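Local atomic coordinates of scyllo-inosose 3-dehydrogenase (Thermotoga maritima, PDB entry 3IP1), a protein that catalyses the NAD(+)-dependent oxidation of scyllo-inosose to 3-dehydro-scyllo-inosose, and so probably serves in the degradation of myo-inositol. Residues N202-R207 / L285-T290; I225-V230 / R251-E256. One frame throughout, in Å; residues are numbered along the deposited sequence.

Contact 1: residues N202-R207 / L285-T290; sequences NAVIVR and LFLEAT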
loop_
_atom_site.group_PDB
_atom_site.type_symbol
_atom_site.label_atom_id
_atom_site.label_comp_id
_atom_site.label_asym_id
_atom_site.label_seq_id
_atom_site.Cartn_x
_atom_site.Cartn_y
_atom_site.Cartn_z
ATOM N N ASN A 202 14.041 -2.863 9.118
ATOM C CA ASN A 202 12.938 -1.931 9.376
ATOM C C ASN A 202 13.077 -0.683 8.498
ATOM O O ASN A 202 12.103 -0.173 7.951
ATOM C CB ASN A 202 12.917 -1.532 10.857
ATOM C CG ASN A 202 11.733 -0.621 11.218
ATOM O OD1 ASN A 202 10.574 -1.031 11.159
ATOM N ND2 ASN A 202 12.034 0.612 11.635
ATOM N N ALA A 203 14.308 -0.214 8.344
ATOM C CA ALA A 203 14.556 0.980 7.581
ATOM C C ALA A 203 14.285 0.788 6.096
ATOM O O ALA A 203 13.658 1.640 5.488
ATOM C CB ALA A 203 15.978 1.482 7.829
ATOM N N VAL A 204 14.722 -0.326 5.513
ATOM C CA VAL A 204 14.592 -0.486 4.051
ATOM C C VAL A 204 13.343 -1.229 3.527
ATOM O O VAL A 204 12.879 -0.946 2.404
ATOM C CB VAL A 204 15.871 -1.073 3.377
ATOM C CG1 VAL A 204 17.065 -0.168 3.646
ATOM C CG2 VAL A 204 16.163 -2.495 3.834
ATOM N N ILE A 205 12.825 -2.163 4.327
ATOM C CA ILE A 205 11.684 -2.996 3.927
ATOM C C ILE A 205 10.394 -2.394 4.471
ATOM O O ILE A 205 9.466 -2.128 3.701
ATOM C CB ILE A 205 11.835 -4.477 4.422
ATOM C CG1 ILE A 205 13.104 -5.130 3.868
ATOM C CG2 ILE A 205 10.576 -5.323 4.075
ATOM C CD1 ILE A 205 13.304 -5.001 2.380
ATOM N N VAL A 206 10.348 -2.172 5.788
ATOM C CA VAL A 206 9.144 -1.671 6.448
ATOM C C VAL A 206 8.878 -0.173 6.214
ATOM O O VAL A 206 7.813 0.189 5.728
ATOM C CB VAL A 206 9.152 -1.959 7.973
ATOM C CG1 VAL A 206 7.808 -1.540 8.608
ATOM C CG2 VAL A 206 9.434 -3.460 8.240
ATOM N N ARG A 207 9.816 0.693 6.609
ATOM C CA ARG A 207 9.676 2.136 6.408
ATOM C C ARG A 207 9.924 2.564 4.965
ATOM O O ARG A 207 9.164 3.344 4.409
ATOM C CB ARG A 207 10.638 2.902 7.340
ATOM C CG ARG A 207 10.261 2.816 8.812
ATOM C CD ARG A 207 8.886 3.432 9.047
ATOM N NE ARG A 207 8.963 4.892 8.989
ATOM C CZ ARG A 207 8.068 5.680 8.409
ATOM N NH1 ARG A 207 7.002 5.173 7.814
ATOM N NH2 ARG A 207 8.237 6.992 8.445
ATOM N N LEU A 285 15.655 3.295 -4.093
ATOM C CA LEU A 285 15.829 3.543 -2.671
ATOM C C LEU A 285 17.253 3.987 -2.317
ATOM O O LEU A 285 18.233 3.383 -2.754
ATOM C CB LEU A 285 15.447 2.279 -1.873
ATOM C CG LEU A 285 15.645 2.302 -0.343
ATOM C CD1 LEU A 285 14.594 3.173 0.374
ATOM C CD2 LEU A 285 15.617 0.890 0.221
ATOM N N PHE A 286 17.341 5.036 -1.511
ATOM C CA PHE A 286 18.594 5.489 -0.933
ATOM C C PHE A 286 18.505 5.325 0.583
ATOM O O PHE A 286 17.506 5.689 1.193
ATOM C CB PHE A 286 18.868 6.962 -1.266
ATOM C CG PHE A 286 18.992 7.259 -2.746
ATOM C CD1 PHE A 286 17.859 7.359 -3.542
ATOM C CD2 PHE A 286 20.255 7.477 -3.323
ATOM C CE1 PHE A 286 17.967 7.653 -4.924
ATOM C CE2 PHE A 286 20.394 7.770 -4.689
ATOM C CZ PHE A 286 19.257 7.863 -5.498
ATOM N N LEU A 287 19.548 4.762 1.188
ATOM C CA LEU A 287 19.591 4.633 2.635
ATOM C C LEU A 287 20.656 5.579 3.135
ATOM O O LEU A 287 21.844 5.433 2.803
ATOM C CB LEU A 287 19.907 3.204 3.079
ATOM C CG LEU A 287 19.932 3.002 4.604
ATOM C CD1 LEU A 287 18.511 3.214 5.233
ATOM C CD2 LEU A 287 20.497 1.656 5.009
ATOM N N GLU A 288 20.221 6.559 3.920
ATOM C CA GLU A 288 21.124 7.519 4.510
ATOM C C GLU A 288 21.546 6.967 5.866
ATOM O O GLU A 288 20.823 7.119 6.848
ATOM C CB GLU A 288 20.423 8.873 4.690
ATOM C CG GLU A 288 21.378 10.073 4.787
ATOM C CD GLU A 288 22.517 9.866 5.782
ATOM O OE1 GLU A 288 22.354 10.144 6.990
ATOM O OE2 GLU A 288 23.583 9.408 5.345
ATOM N N ALA A 289 22.703 6.307 5.893
ATOM C CA ALA A 289 23.227 5.695 7.108
ATOM C C ALA A 289 24.593 6.270 7.499
ATOM O O ALA A 289 25.372 5.579 8.140
ATOM C CB ALA A 289 23.321 4.177 6.933
ATOM N N THR A 290 24.874 7.519 7.106
ATOM C CA THR A 290 26.158 8.174 7.415
ATOM C C THR A 290 26.124 8.964 8.714
ATOM O O THR A 290 27.129 9.081 9.386
ATOM C CB THR A 290 26.629 9.184 6.328
ATOM O OG1 THR A 290 25.736 10.301 6.298
ATOM C CG2 THR A 290 26.750 8.544 4.924
#

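Contact 2: residues I225-V230 / R251-E256; sequences IGLAAV and RNLAKE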
loop_
_atom_site.group_PDB
_atom_site.type_symbol
_atom_site.label_atom_id
_atom_site.label_comp_id
_atom_site.label_asym_id
_atom_site.label_seq_id
_atom_site.Cartn_x
_atom_site.Cartn_y
_atom_site.Cartn_z
ATOM N N ILE A 225 24.830 -1.103 10.170
ATOM C CA ILE A 225 23.505 -0.883 9.583
ATOM C C ILE A 225 23.521 -0.826 8.056
ATOM O O ILE A 225 22.760 -1.544 7.395
ATOM C CB ILE A 225 22.764 0.325 10.190
ATOM C CG1 ILE A 225 22.394 0.011 11.647
ATOM C CG2 ILE A 225 21.497 0.650 9.347
ATOM C CD1 ILE A 225 22.133 1.262 12.484
ATOM N N GLY A 226 24.404 -0.005 7.495
ATOM C CA GLY A 226 24.593 0.029 6.029
ATOM C C GLY A 226 24.981 -1.333 5.451
ATOM O O GLY A 226 24.505 -1.722 4.394
ATOM N N LEU A 227 25.828 -2.072 6.160
ATOM C CA LEU A 227 26.232 -3.402 5.717
ATOM C C LEU A 227 25.084 -4.432 5.715
ATOM O O LEU A 227 25.008 -5.261 4.823
ATOM C CB LEU A 227 27.413 -3.902 6.555
ATOM C CG LEU A 227 28.746 -3.189 6.279
ATOM C CD1 LEU A 227 29.895 -3.758 7.141
ATOM C CD2 LEU A 227 29.105 -3.245 4.790
ATOM N N ALA A 228 24.212 -4.378 6.722
ATOM C CA ALA A 228 23.027 -5.229 6.769
ATOM C C ALA A 228 22.106 -4.886 5.617
ATOM O O ALA A 228 21.604 -5.791 4.931
ATOM C CB ALA A 228 22.299 -5.069 8.101
ATOM N N ALA A 229 21.922 -3.587 5.364
ATOM C CA ALA A 229 21.093 -3.160 4.236
ATOM C C ALA A 229 21.599 -3.705 2.889
ATOM O O ALA A 229 20.792 -4.080 2.042
ATOM C CB ALA A 229 20.936 -1.643 4.199
ATOM N N VAL A 230 22.920 -3.777 2.700
ATOM C CA VAL A 230 23.486 -4.330 1.462
ATOM C C VAL A 230 23.019 -5.754 1.282
ATOM O O VAL A 230 22.489 -6.115 0.217
ATOM C CB VAL A 230 25.040 -4.299 1.442
ATOM C CG1 VAL A 230 25.589 -5.142 0.284
ATOM C CG2 VAL A 230 25.522 -2.873 1.303
ATOM N N ARG A 251 34.117 -1.156 2.716
ATOM C CA ARG A 251 33.837 -1.396 1.298
ATOM C C ARG A 251 34.082 -2.850 0.869
ATOM O O ARG A 251 33.287 -3.426 0.112
ATOM C CB ARG A 251 34.632 -0.446 0.406
ATOM C CG ARG A 251 34.142 0.988 0.435
ATOM C CD ARG A 251 34.783 1.807 -0.663
ATOM N NE ARG A 251 36.235 1.656 -0.679
ATOM C CZ ARG A 251 37.073 2.447 -0.026
ATOM N NH1 ARG A 251 38.368 2.235 -0.099
ATOM N NH2 ARG A 251 36.616 3.455 0.695
ATOM N N ASN A 252 35.172 -3.444 1.352
ATOM C CA ASN A 252 35.437 -4.864 1.097
ATOM C C ASN A 252 34.394 -5.791 1.739
ATOM O O ASN A 252 33.975 -6.769 1.138
ATOM C CB ASN A 252 36.850 -5.234 1.550
ATOM C CG ASN A 252 37.922 -4.575 0.694
ATOM O OD1 ASN A 252 37.641 -4.080 -0.407
ATOM N ND2 ASN A 252 39.150 -4.553 1.199
ATOM N N LEU A 253 33.978 -5.462 2.961
ATOM C CA LEU A 253 32.859 -6.163 3.593
ATOM C C LEU A 253 31.570 -6.062 2.783
ATOM O O LEU A 253 30.872 -7.056 2.638
ATOM C CB LEU A 253 32.616 -5.677 5.024
ATOM C CG LEU A 253 33.590 -6.227 6.062
ATOM C CD1 LEU A 253 33.196 -5.728 7.456
ATOM C CD2 LEU A 253 33.677 -7.766 6.033
ATOM N N ALA A 254 31.252 -4.867 2.281
ATOM C CA ALA A 254 30.080 -4.674 1.431
ATOM C C ALA A 254 30.135 -5.576 0.176
ATOM O O ALA A 254 29.143 -6.220 -0.167
ATOM C CB ALA A 254 29.922 -3.203 1.047
ATOM N N LYS A 255 31.291 -5.640 -0.489
ATOM C CA LYS A 255 31.455 -6.560 -1.621
ATOM C C LYS A 255 31.201 -8.011 -1.220
ATOM O O LYS A 255 30.616 -8.771 -1.970
ATOM C CB LYS A 255 32.840 -6.443 -2.251
ATOM C CG LYS A 255 33.037 -5.206 -3.111
ATOM C CD LYS A 255 34.189 -5.439 -4.111
ATOM C CE LYS A 255 35.556 -5.093 -3.508
ATOM N NZ LYS A 255 36.623 -6.025 -3.991
ATOM N N GLU A 256 31.615 -8.373 -0.018
ATOM C CA GLU A 256 31.449 -9.712 0.469
ATOM C C GLU A 256 29.991 -10.019 0.759
ATOM O O GLU A 256 29.564 -11.174 0.721
ATOM C CB GLU A 256 32.246 -9.863 1.756
ATOM C CG GLU A 256 33.085 -11.101 1.827
ATOM C CD GLU A 256 33.732 -11.266 3.193
ATOM O OE1 GLU A 256 34.128 -10.247 3.802
ATOM O OE2 GLU A 256 33.831 -12.417 3.657
#

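Contact 1: residues N202-R207 / L285-T290
Ala-203 and Val-204 meet Leu-285 and Leu-287 through aliphatic carbon alone, and the flat groups of strand 285-288 and its following turn lie elsewhere. The ring of Phe-286 leaves the strand on the side turned from the helix and packs on Val-303 and Ile-304 of helix 293-306. Two donors reach Glu-288 OE2 on its syn side, Thr-290 N and Thr-290 OG1, tilted about 34° out of the carboxylate plane to opposite faces. The bond from Thr-290 N to Glu-288 OE2, 2.9 Å, is the sound one; the OG1 distance is short, and the pair probably limits the carboxylate's rotation. Every second residue of the strand serves the helix. Leu-285 CD2 comes to within 3.7 Å of Val-204 CB, the two side chains crossing at about a right angle. Leu-287 CD1 touches both Val-204 CG1 and Ala-203 CB, each 4.0 Å away. Val-204 (chi1 -59°) sets CG1 anti to its carbonyl carbon, and this branch reaches both leucines. The packing is wholly buried and contains no hydrogen bond between the segments. The helix ends in a wide pi-type turn, closed by Arg-207 N to Asn-202 O at 2.8 Å; the Arg-207 side chain bonds Gly-340 O through NE and Gln-337 of a second subunit through NH2. Leu-287 also lies about 5 Å, side chain to side chain, from Ile-225, a probable NAD(+)-binding residue. A helix packed obliquely and roughly antiparallel (140°) on a central strand of a parallel six-stranded sheet, order 3-2-1-4-5-6, belongs to the Rossmann-type coenzyme domain of zinc-containing alcohol dehydrogenases.

Contact 2: residues I225-V230 / R251-E256
Leu-227 and Ala-254 touch without any polar bond between their helices, and the polar grip in this region falls on Arg-251 NH2 instead. That atom donates to Glu-245 O and, weakly, to Pro-246 O, with a long, weak ion pair to Asp-264. The CB of Arg-251 points away from segment 225-230, and the side chains that do face across are aliphatic. Leu-227 does most of the work, dividing its two methyls between neighbouring residues. CD1 rests 3.9 Å from Leu-253 CD1, the side chains crossing at about a right angle, while CD2 sits against the backbone, 3.7 Å from Ala-254 N, and against Ala-254 CB at 3.8 Å. With CG anti to the carbonyl carbon (chi1 -71°), both methyls end against Leu-253 and Ala-254. One turn on, Val-230 CG1, anti to its own backbone N, reaches the Ala-254 carbonyl oxygen at 3.7 Å, a van der Waals contact. With only a methyl at Ala-254, the CA atoms of Leu-227 and Ala-254 approach to 5.9 Å, and the axes run nearly parallel, 24° apart and 9.3 Å at closest. Gly-226 fits the last glycine of a Rossmann-type GxGxxG turn, and Ile-225 probably binds NAD(+). Since no hydrogen bond or salt bridge joins the segments, and aliphatic carbon meets either carbon or backbone atoms, the contact probably relies on close fit and burial.

In the fold
Along the chain, helix 194-207 comes first and leads into strand 216-220, the opening strand of the parallel sheet. Helix 224-235 follows, then strand 240-244 and helix 248-257; contact 2 closes this short loop by setting the two successive crossover helices side by side. The chain continues through strand 261-263 and helix 270-277 before strand 285-288 returns to the centre of the sheet beside 216-220, where contact 1 closes the longer loop that encloses the other. The two meet at Ala-229 of helix 224-235, whose CB lies 3.4 Å from Leu-287 CD2. Helix 224-235 thus bridges the helix 194-207 side of the domain and helix 248-257.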